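Local coordinates for protein anti-sigma-I factor RsgI2 (Clostridium thermocellum, PDB 4B9P) that probably holds the sigma factor SigI2 inactive until its extracellular family 3 carbohydrate-binding module, the part described here, binds polysaccharide such as cellulose, at residues T5-L9 / L160-I164; T17-L23 / Y129-N134; E41-Y47 / K151-S157. One frame throughout, in Å; residues are numbered along the deposited sequence.

Interaction 1 of 3, residues T5-L9 / L160-I164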
loop_
_atom_site.group_PDB
_atom_site.type_symbol
_atom_site.label_atom_id
_atom_site.label_comp_id
_atom_site.label_asym_id
_atom_site.label_seq_id
_atom_site.Cartn_x
_atom_site.Cartn_y
_atom_site.Cartn_z
ATOM N N THR A 5 -16.488 -15.188 2.129
ATOM C CA THR A 5 -15.319 -14.475 1.605
ATOM C C THR A 5 -14.747 -13.634 2.723
ATOM O O THR A 5 -15.459 -12.818 3.304
ATOM C CB THR A 5 -15.691 -13.577 0.401
ATOM O OG1 THR A 5 -16.171 -14.408 -0.650
ATOM C CG2 THR A 5 -14.486 -12.809 -0.112
ATOM N N LYS A 6 -13.474 -13.856 3.052
ATOM C CA LYS A 6 -12.869 -13.161 4.178
ATOM C C LYS A 6 -11.389 -13.024 3.949
ATOM O O LYS A 6 -10.738 -13.926 3.402
ATOM C CB LYS A 6 -13.115 -13.916 5.490
ATOM C CG LYS A 6 -12.846 -13.084 6.734
ATOM C CD LYS A 6 -13.189 -13.878 7.986
ATOM C CE LYS A 6 -12.665 -13.228 9.268
ATOM N NZ LYS A 6 -12.614 -14.224 10.387
ATOM N N ILE A 7 -10.845 -11.873 4.351
ATOM C CA ILE A 7 -9.422 -11.630 4.248
ATOM C C ILE A 7 -8.886 -11.050 5.559
ATOM O O ILE A 7 -9.663 -10.541 6.387
ATOM C CB ILE A 7 -9.091 -10.652 3.097
ATOM C CG1 ILE A 7 -9.903 -9.365 3.219
ATOM C CG2 ILE A 7 -9.307 -11.365 1.746
ATOM C CD1 ILE A 7 -9.521 -8.300 2.250
ATOM N N GLU A 8 -7.570 -11.111 5.717
ATOM C CA GLU A 8 -6.880 -10.417 6.767
ATOM C C GLU A 8 -5.757 -9.637 6.105
ATOM O O GLU A 8 -5.112 -10.147 5.191
ATOM C CB GLU A 8 -6.316 -11.406 7.805
ATOM C CG GLU A 8 -5.601 -10.718 8.927
ATOM C CD GLU A 8 -5.187 -11.672 10.017
ATOM O OE1 GLU A 8 -6.059 -12.019 10.841
ATOM O OE2 GLU A 8 -4.003 -12.069 10.087
ATOM N N LEU A 9 -5.497 -8.416 6.569
ATOM C CA LEU A 9 -4.443 -7.596 6.005
ATOM C C LEU A 9 -3.453 -7.318 7.123
ATOM O O LEU A 9 -3.831 -6.763 8.166
ATOM C CB LEU A 9 -5.048 -6.316 5.449
ATOM C CG LEU A 9 -4.219 -5.334 4.637
ATOM C CD1 LEU A 9 -3.160 -4.575 5.469
ATOM C CD2 LEU A 9 -3.670 -5.962 3.373
ATOM N N LEU A 160 -15.745 -2.765 -0.034
ATOM C CA LEU A 160 -14.803 -2.774 1.087
ATOM C C LEU A 160 -14.871 -4.098 1.870
ATOM O O LEU A 160 -15.918 -4.442 2.415
ATOM C CB LEU A 160 -15.043 -1.584 2.033
ATOM C CG LEU A 160 -14.077 -1.410 3.192
ATOM C CD1 LEU A 160 -12.707 -0.995 2.715
ATOM C CD2 LEU A 160 -14.655 -0.346 4.178
ATOM N N TYR A 161 -13.755 -4.835 1.914
ATOM C CA TYR A 161 -13.688 -6.077 2.682
ATOM C C TYR A 161 -12.740 -6.016 3.870
ATOM O O TYR A 161 -12.706 -6.951 4.657
ATOM C CB TYR A 161 -13.275 -7.257 1.789
ATOM C CG TYR A 161 -14.433 -7.993 1.204
ATOM C CD1 TYR A 161 -15.083 -7.519 0.064
ATOM C CD2 TYR A 161 -14.917 -9.153 1.808
ATOM C CE1 TYR A 161 -16.176 -8.187 -0.470
ATOM C CE2 TYR A 161 -16.005 -9.830 1.285
ATOM C CZ TYR A 161 -16.623 -9.367 0.141
ATOM O OH TYR A 161 -17.713 -10.047 -0.340
ATOM N N TRP A 162 -11.962 -4.942 3.996
ATOM C CA TRP A 162 -11.044 -4.832 5.122
ATOM C C TRP A 162 -10.747 -3.379 5.383
ATOM O O TRP A 162 -10.518 -2.623 4.447
ATOM C CB TRP A 162 -9.699 -5.531 4.810
ATOM C CG TRP A 162 -8.749 -5.354 5.933
ATOM C CD1 TRP A 162 -7.869 -4.334 6.085
ATOM C CD2 TRP A 162 -8.627 -6.176 7.096
ATOM N NE1 TRP A 162 -7.210 -4.443 7.290
ATOM C CE2 TRP A 162 -7.654 -5.575 7.922
ATOM C CE3 TRP A 162 -9.232 -7.373 7.503
ATOM C CZ2 TRP A 162 -7.273 -6.124 9.129
ATOM C CZ3 TRP A 162 -8.867 -7.922 8.714
ATOM C CH2 TRP A 162 -7.893 -7.312 9.513
ATOM N N GLY A 163 -10.736 -2.990 6.656
ATOM C CA GLY A 163 -10.148 -1.725 7.014
ATOM C C GLY A 163 -11.152 -0.624 7.231
ATOM O O GLY A 163 -12.358 -0.764 7.006
ATOM N N ILE A 164 -10.620 0.501 7.700
ATOM C CA ILE A 164 -11.404 1.673 8.038
ATOM C C ILE A 164 -10.918 2.829 7.190
ATOM O O ILE A 164 -9.754 3.211 7.260
ATOM C CB ILE A 164 -11.239 2.006 9.510
ATOM C CG1 ILE A 164 -11.608 0.794 10.365
ATOM C CG2 ILE A 164 -12.069 3.253 9.898
ATOM C CD1 ILE A 164 -11.397 0.994 11.820
HETATM O O HOH W 1 -12.899 -9.733 5.129
#

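Interaction 2 of 3, residues T17-L23 / Y129-N134. With ZN (zinc ion), chain E; CA (calcium ion), chain B.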
loop_
_atom_site.group_PDB
_atom_site.type_symbol
_atom_site.label_atom_id
_atom_site.label_comp_id
_atom_site.label_asym_id
_atom_site.label_seq_id
_atom_site.Cartn_x
_atom_site.Cartn_y
_atom_site.Cartn_z
ATOM N N THR A 17 11.046 6.529 10.461
ATOM C CA THR A 17 11.484 7.852 10.826
ATOM C C THR A 17 10.403 8.871 10.489
ATOM O O THR A 17 9.632 8.700 9.539
ATOM C CB THR A 17 12.776 8.215 10.092
ATOM O OG1 THR A 17 12.597 8.017 8.693
ATOM C CG2 THR A 17 13.875 7.325 10.517
ATOM N N SER A 18 10.324 9.927 11.284
ATOM C CA SER A 18 9.288 10.932 11.074
ATOM C C SER A 18 9.345 11.521 9.657
ATOM O O SER A 18 8.311 11.724 9.021
ATOM C CB SER A 18 9.444 12.046 12.102
ATOM O OG SER A 18 10.786 12.489 12.128
ATOM N N GLU A 19 10.552 11.813 9.177
ATOM C CA GLU A 19 10.741 12.268 7.801
ATOM C C GLU A 19 11.388 11.137 7.025
ATOM O O GLU A 19 12.255 10.430 7.534
ATOM C CB GLU A 19 11.674 13.485 7.756
ATOM C CG GLU A 19 11.109 14.805 8.198
ATOM C CD GLU A 19 12.069 15.999 7.908
ATOM O OE1 GLU A 19 13.290 15.795 7.674
ATOM O OE2 GLU A 19 11.603 17.165 7.912
ATOM N N THR A 20 10.971 10.951 5.785
ATOM C CA THR A 20 11.593 9.936 4.951
ATOM C C THR A 20 11.624 10.414 3.503
ATOM O O THR A 20 10.692 11.128 3.078
ATOM C CB THR A 20 10.818 8.603 5.063
ATOM O OG1 THR A 20 11.522 7.612 4.323
ATOM C CG2 THR A 20 9.364 8.679 4.518
ATOM N N LYS A 21 12.595 9.941 2.710
ATOM C CA LYS A 21 12.540 10.223 1.269
ATOM C C LYS A 21 11.897 9.081 0.505
ATOM O O LYS A 21 11.789 9.136 -0.722
ATOM C CB LYS A 21 13.905 10.562 0.704
ATOM C CG LYS A 21 14.904 9.445 0.829
ATOM C CD LYS A 21 16.248 9.948 0.197
ATOM C CE LYS A 21 17.446 9.091 0.517
ATOM N NZ LYS A 21 17.402 7.795 -0.241
ATOM N N GLU A 22 11.407 8.057 1.224
ATOM C CA GLU A 22 10.593 7.030 0.591
ATOM C C GLU A 22 9.656 6.404 1.574
ATOM O O GLU A 22 10.036 6.062 2.684
ATOM C CB GLU A 22 11.376 5.940 -0.138
ATOM C CG GLU A 22 12.684 5.533 0.353
ATOM C CD GLU A 22 13.318 4.475 -0.563
ATOM O OE1 GLU A 22 12.920 3.318 -0.425
ATOM O OE2 GLU A 22 14.177 4.781 -1.434
ATOM N N LEU A 23 8.400 6.279 1.184
ATOM C CA LEU A 23 7.447 5.469 1.956
ATOM C C LEU A 23 7.750 4.014 1.674
ATOM O O LEU A 23 7.921 3.634 0.524
ATOM C CB LEU A 23 6.019 5.776 1.526
ATOM C CG LEU A 23 5.610 7.242 1.497
ATOM C CD1 LEU A 23 4.151 7.399 1.031
ATOM C CD2 LEU A 23 5.832 7.907 2.846
ATOM N N TYR A 129 11.185 16.263 -1.779
ATOM C CA TYR A 129 11.333 14.806 -1.718
ATOM C C TYR A 129 11.148 14.229 -0.329
ATOM O O TYR A 129 11.018 12.996 -0.206
ATOM C CB TYR A 129 12.625 14.287 -2.370
ATOM C CG TYR A 129 13.888 14.843 -1.711
ATOM C CD1 TYR A 129 14.463 14.203 -0.621
ATOM C CD2 TYR A 129 14.506 16.005 -2.193
ATOM C CE1 TYR A 129 15.586 14.677 -0.037
ATOM C CE2 TYR A 129 15.662 16.488 -1.614
ATOM C CZ TYR A 129 16.202 15.804 -0.552
ATOM O OH TYR A 129 17.337 16.308 0.031
ATOM N N MET A 130 11.140 15.063 0.706
ATOM C CA MET A 130 11.022 14.531 2.064
ATOM C C MET A 130 9.555 14.538 2.500
ATOM O O MET A 130 8.922 15.601 2.572
ATOM C CB MET A 130 11.852 15.383 3.012
ATOM C CG MET A 130 12.119 14.717 4.339
ATOM S SD MET A 130 13.329 13.350 4.239
ATOM C CE MET A 130 14.859 14.311 4.333
ATOM N N TYR A 131 9.017 13.351 2.779
ATOM C CA TYR A 131 7.699 13.181 3.381
ATOM C C TYR A 131 7.747 13.345 4.880
ATOM O O TYR A 131 8.735 12.952 5.527
ATOM C CB TYR A 131 7.225 11.784 3.142
ATOM C CG TYR A 131 6.861 11.440 1.714
ATOM C CD1 TYR A 131 5.738 11.982 1.117
ATOM C CD2 TYR A 131 7.607 10.513 1.010
ATOM C CE1 TYR A 131 5.368 11.596 -0.174
ATOM C CE2 TYR A 131 7.239 10.102 -0.255
ATOM C CZ TYR A 131 6.106 10.626 -0.827
ATOM O OH TYR A 131 5.748 10.219 -2.100
ATOM N N ASP A 132 6.629 13.819 5.468
ATOM C CA ASP A 132 6.377 13.704 6.896
ATOM C C ASP A 132 5.423 12.541 7.097
ATOM O O ASP A 132 4.287 12.592 6.585
ATOM C CB ASP A 132 5.752 15.003 7.402
ATOM C CG ASP A 132 5.310 14.886 8.820
ATOM O OD1 ASP A 132 4.151 14.482 9.102
ATOM O OD2 ASP A 132 6.126 15.225 9.695
ATOM N N GLN A 133 5.836 11.505 7.841
ATOM C CA GLN A 133 4.998 10.296 7.933
ATOM C C GLN A 133 3.941 10.354 9.017
ATOM O O GLN A 133 2.955 9.652 8.922
ATOM C CB GLN A 133 5.854 9.043 8.150
ATOM C CG GLN A 133 6.856 8.802 7.028
ATOM C CD GLN A 133 7.271 7.373 6.902
ATOM O OE1 GLN A 133 6.579 6.607 6.220
ATOM N NE2 GLN A 133 8.334 6.970 7.593
ATOM N N ASN A 134 4.146 11.118 10.079
ATOM C CA ASN A 134 3.152 11.078 11.154
ATOM C C ASN A 134 1.839 11.736 10.728
ATOM O O ASN A 134 0.812 11.496 11.365
ATOM C CB ASN A 134 3.720 11.758 12.393
ATOM C CG ASN A 134 4.819 10.956 13.030
ATOM O OD1 ASN A 134 5.932 11.435 13.205
ATOM N ND2 ASN A 134 4.518 9.719 13.357
HETATM ZN ZN ZN E . 14.424 17.436 7.319
HETATM CA CA CA B . 2.639 13.263 5.002
HETATM O O HOH W 2 6.356 12.814 10.897
HETATM O O HOH W 3 10.696 11.148 -2.166
HETATM O O HOH W 4 4.030 11.540 3.887
HETATM O O HOH W 5 14.290 18.054 9.235
#

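Interaction 3 of 3, residues E41-Y47 / K151-S157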
loop_
_atom_site.group_PDB
_atom_site.type_symbol
_atom_site.label_atom_id
_atom_site.label_comp_id
_atom_site.label_asym_id
_atom_site.label_seq_id
_atom_site.Cartn_x
_atom_site.Cartn_y
_atom_site.Cartn_z
ATOM N N GLU A 41 -9.356 -8.463 -9.149
ATOM C CA GLU A 41 -10.480 -7.739 -8.535
ATOM C C GLU A 41 -10.156 -7.034 -7.216
ATOM O O GLU A 41 -11.018 -6.340 -6.677
ATOM C CB GLU A 41 -11.647 -8.698 -8.317
ATOM C CG GLU A 41 -12.246 -9.208 -9.644
ATOM C CD GLU A 41 -12.866 -8.049 -10.449
ATOM O OE1 GLU A 41 -13.887 -7.485 -9.998
ATOM O OE2 GLU A 41 -12.311 -7.666 -11.510
ATOM N N VAL A 42 -8.935 -7.192 -6.729
ATOM C CA VAL A 42 -8.578 -6.691 -5.399
ATOM C C VAL A 42 -7.782 -5.403 -5.528
ATOM O O VAL A 42 -6.855 -5.330 -6.351
ATOM C CB VAL A 42 -7.690 -7.703 -4.670
ATOM C CG1 VAL A 42 -7.257 -7.175 -3.318
ATOM C CG2 VAL A 42 -8.459 -8.998 -4.502
ATOM N N LYS A 43 -8.134 -4.397 -4.735
ATOM C CA LYS A 43 -7.354 -3.154 -4.636
ATOM C C LYS A 43 -7.054 -2.927 -3.161
ATOM O O LYS A 43 -7.894 -3.166 -2.283
ATOM C CB LYS A 43 -8.162 -1.976 -5.165
ATOM C CG LYS A 43 -8.588 -2.096 -6.617
ATOM C CD LYS A 43 -7.420 -2.143 -7.579
ATOM C CE LYS A 43 -7.919 -2.274 -9.021
ATOM N NZ LYS A 43 -6.782 -2.464 -9.969
ATOM N N ILE A 44 -5.849 -2.457 -2.895
ATOM C CA ILE A 44 -5.382 -2.173 -1.541
ATOM C C ILE A 44 -4.966 -0.720 -1.490
ATOM O O ILE A 44 -4.247 -0.299 -2.399
ATOM C CB ILE A 44 -4.181 -3.060 -1.213
ATOM C CG1 ILE A 44 -4.520 -4.551 -1.318
ATOM C CG2 ILE A 44 -3.645 -2.745 0.186
ATOM C CD1 ILE A 44 -3.289 -5.429 -1.353
ATOM N N ARG A 45 -5.391 0.038 -0.469
ATOM C CA ARG A 45 -5.050 1.466 -0.419
ATOM C C ARG A 45 -4.299 1.813 0.853
ATOM O O ARG A 45 -4.744 1.519 1.966
ATOM C CB ARG A 45 -6.305 2.350 -0.491
ATOM C CG ARG A 45 -6.992 2.209 -1.805
ATOM C CD ARG A 45 -8.179 3.123 -1.873
ATOM N NE ARG A 45 -8.787 3.001 -3.189
ATOM C CZ ARG A 45 -9.949 3.538 -3.492
ATOM N NH1 ARG A 45 -10.617 4.221 -2.565
ATOM N NH2 ARG A 45 -10.451 3.374 -4.708
ATOM N N TYR A 46 -3.168 2.491 0.656
ATOM C CA TYR A 46 -2.351 3.053 1.732
ATOM C C TYR A 46 -2.536 4.572 1.642
ATOM O O TYR A 46 -2.099 5.183 0.660
ATOM C CB TYR A 46 -0.867 2.681 1.512
ATOM C CG TYR A 46 0.043 3.211 2.611
ATOM C CD1 TYR A 46 0.593 4.511 2.551
ATOM C CD2 TYR A 46 0.399 2.408 3.705
ATOM C CE1 TYR A 46 1.392 4.995 3.578
ATOM C CE2 TYR A 46 1.230 2.889 4.737
ATOM C CZ TYR A 46 1.736 4.171 4.647
ATOM O OH TYR A 46 2.516 4.572 5.671
ATOM N N TYR A 47 -3.157 5.163 2.656
ATOM C CA TYR A 47 -3.519 6.584 2.648
ATOM C C TYR A 47 -2.464 7.437 3.334
ATOM O O TYR A 47 -1.921 7.049 4.381
ATOM C CB TYR A 47 -4.822 6.786 3.406
ATOM C CG TYR A 47 -6.022 6.192 2.770
ATOM C CD1 TYR A 47 -6.694 6.866 1.737
ATOM C CD2 TYR A 47 -6.484 4.932 3.160
ATOM C CE1 TYR A 47 -7.844 6.330 1.166
ATOM C CE2 TYR A 47 -7.601 4.386 2.581
ATOM C CZ TYR A 47 -8.271 5.067 1.584
ATOM O OH TYR A 47 -9.400 4.460 1.047
ATOM N N LYS A 151 -5.819 0.324 9.163
ATOM C CA LYS A 151 -5.824 1.638 8.508
ATOM C C LYS A 151 -5.329 1.588 7.078
ATOM O O LYS A 151 -5.085 2.625 6.465
ATOM C CB LYS A 151 -5.023 2.649 9.323
ATOM C CG LYS A 151 -5.713 3.045 10.620
ATOM C CD LYS A 151 -4.851 4.069 11.430
ATOM C CE LYS A 151 -5.241 5.460 11.212
ATOM N NZ LYS A 151 -4.161 6.330 11.837
ATOM N N ILE A 152 -5.204 0.385 6.535
ATOM C CA ILE A 152 -5.032 0.151 5.104
ATOM C C ILE A 152 -6.304 -0.567 4.660
ATOM O O ILE A 152 -6.758 -1.496 5.323
ATOM C CB ILE A 152 -3.776 -0.711 4.831
ATOM C CG1 ILE A 152 -2.524 0.155 5.082
ATOM C CG2 ILE A 152 -3.798 -1.307 3.408
ATOM C CD1 ILE A 152 -1.243 -0.687 5.119
ATOM N N THR A 153 -6.925 -0.114 3.568
ATOM C CA THR A 153 -8.202 -0.722 3.182
ATOM C C THR A 153 -8.023 -1.666 2.012
ATOM O O THR A 153 -7.070 -1.556 1.238
ATOM C CB THR A 153 -9.233 0.355 2.789
ATOM O OG1 THR A 153 -8.634 1.229 1.822
ATOM C CG2 THR A 153 -9.675 1.161 4.009
ATOM N N VAL A 154 -8.946 -2.617 1.892
ATOM C CA VAL A 154 -8.910 -3.598 0.803
ATOM C C VAL A 154 -10.313 -3.746 0.242
ATOM O O VAL A 154 -11.277 -3.872 1.012
ATOM C CB VAL A 154 -8.393 -4.998 1.249
ATOM C CG1 VAL A 154 -8.268 -5.927 0.038
ATOM C CG2 VAL A 154 -7.074 -4.901 2.012
ATOM N N TYR A 155 -10.404 -3.683 -1.084
ATOM C CA TYR A 155 -11.677 -3.798 -1.802
ATOM C C TYR A 155 -11.616 -5.005 -2.728
ATOM O O TYR A 155 -10.576 -5.277 -3.337
ATOM C CB TYR A 155 -11.930 -2.566 -2.676
ATOM C CG TYR A 155 -11.772 -1.321 -1.873
ATOM C CD1 TYR A 155 -10.502 -0.803 -1.641
ATOM C CD2 TYR A 155 -12.862 -0.665 -1.334
ATOM C CE1 TYR A 155 -10.304 0.330 -0.901
ATOM C CE2 TYR A 155 -12.655 0.524 -0.552
ATOM C CZ TYR A 155 -11.353 0.998 -0.351
ATOM O OH TYR A 155 -11.060 2.131 0.391
ATOM N N ILE A 156 -12.719 -5.746 -2.834
ATOM C CA ILE A 156 -12.829 -6.809 -3.806
ATOM C C ILE A 156 -14.003 -6.420 -4.700
ATOM O O ILE A 156 -15.142 -6.281 -4.221
ATOM C CB ILE A 156 -13.104 -8.142 -3.136
ATOM C CG1 ILE A 156 -12.069 -8.419 -2.036
ATOM C CG2 ILE A 156 -13.094 -9.239 -4.145
ATOM C CD1 ILE A 156 -12.231 -9.775 -1.301
ATOM N N SER A 157 -13.734 -6.280 -5.996
ATOM C CA SER A 157 -14.760 -5.884 -6.953
ATOM C C SER A 157 -15.495 -4.623 -6.493
ATOM O O SER A 157 -16.725 -4.508 -6.662
ATOM C CB SER A 157 -15.745 -7.025 -7.204
ATOM O OG SER A 157 -15.050 -8.113 -7.764
#

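Interaction 1 of 3, residues T5-L9 / L160-I164
Here an edge strand of one sheet of the CBM3 beta sandwich, 159-162, packs across an inner strand of the other, 7-13. The axes of 7-9 and 160-162 come within 7.2 Å and run at 63° to each other, so side chains and a water make the contact. Past Leu160, which faces Thr153 and Tyr155 of its own sheet, Tyr161 and Trp162 form a classic beta bulge opposite Val154. The bulge sends both aromatic side chains toward 5-9. Tyr161 meets the methyl of Thr5 (CE2 to Thr5 CG2, 3.6 Å), and its CB lies 3.9 Å from Ile7 CD1. Its carbonyl O accepts from water 1 (2.8 Å), which accepts from Ile7 N at 3.1 Å, bridging the gap between the sheets. Trp162 CB packs 3.8 Å from Ile7 CD1, and its indole runs on along the strand, CZ3 3.7 Å from Glu8 CA. The indole NE1 is bonded to Trp149 O, while Leu9 CB makes a CH-pi contact over the five-membered ring of Trp162, 3.5 Å from the centroid and 15° off the normal. At Gly163 phi is positive, and a CB there would jam against Trp162 O and lie 3.3 Å from Trp162 CD1.

Interaction 2 of 3, residues T17-L23 / Y129-N134
This is a small two-stranded antiparallel sheet beside the main sandwich of the module, pairing 19-20 with 131-132 and carrying a metal ligand on each strand. Thr20 and Tyr131 form the hydrogen-bonded pair: Thr20 N donates to Tyr131 O at 3.0 Å and Tyr131 N to Thr20 O at 2.8 Å. Next to it, Glu19 and Asp132 are a non-hydrogen-bonded pair with CA atoms 4.7 Å apart. Beyond them Gln133 N reaches Ser18 O (2.8 Å), and the Gln133 side chain turns back so that NE2 donates to Thr17 O (2.9 Å). Water closes both ends of the pairing. Water 3 donates to Lys21 O and Tyr129 O, each at 2.7 Å, and water 2 sits between Ser18 O and Asn134 N, 2.9 Å from either.

Glu19 OE1 binds the zinc ion at 2.0 Å, together with water 5 and Glu126. Asp132 serves the calcium ion through its backbone: the carbonyl O lies 2.4 Å from the metal, whose other protein ligands come from Thr49, Asp51, Ser135 and Asp136. One calcium ligand is thus a strand carbonyl of this short pairing.

The side chains of Thr20 and Tyr131 occupy the face opposite to that of Glu19 and Asp132, and there Leu23 CD2 rests over the Tyr131 ring, 4.0 Å from its centroid, in a CH-pi contact. That face turns to the sandwich: Leu23 and Tyr131 both touch Ile111 at the end of strand 104-111, and Tyr131 OH bonds Glu56 at the start of strand 56-63.

Interaction 3 of 3, residues E41-Y47 / K151-S157
Tyr155 lies alongside Arg45, its CE1 3.6 Å from Arg45 CD and over one face of the guanidinium group. The two ends then go to different partners: Arg45 NE forms a salt bridge with Glu89, while Tyr155 OH accepts from Thr153 OG1 (3.0 Å) and is also bonded to Glu165 near the C terminus. Beneath them runs a regular antiparallel pairing, with the two strand directions 164° apart. Lys43 N to Tyr155 O (2.9 Å) and Tyr155 N to Lys43 O (2.8 Å) close one hydrogen-bonded pair; Arg45 N to Thr153 O (2.9 Å) and the longer Thr153 N to Arg45 O (3.2 Å) close the next. At the far end Ser157 bonds Glu41 twice, N to the carbonyl O (2.8 Å) and OG to the carboxylate OE1 (2.6 Å).

Alternation along the strands puts Val42, Ile44, Ile152, Val154 and Ile156 on the opposite face to Arg45 and Tyr155. It is an apolar surface, with Val42 CG1 3.7 Å from Val154 CG1 and Ile44 CG2 3.5 Å from Ile152 CG2. This is the inner face of the CBM3 beta sandwich: Ile152 and Val154 pack on strand 7-13 of the other sheet. Strand 42-48 is the middle strand of its sheet, bonded on to 84-92, and 152-156 lies between it and the edge strand 159-162.

The chain enters through 5-9, which 160-164, near the C terminus, comes back to pack against; interaction 1 thus closes a loop around the other two. Inside it, 17-23 and then 41-47 go by before 129-134 returns to the first and 151-157 to the second, so interactions 2 and 3 cross. Interactions 1 and 3 adjoin through Tyr161 N, 2.8 Å from Val154 O. Together they join the core of one sheet to its edge and to the opposing sheet. Interaction 2 lies across the chain's centre, about 22 Å from interaction 3 between centres but about 4 Å between nearest atoms, and joins strands carrying Glu19 of a zinc site and Asp132 of the calcium site.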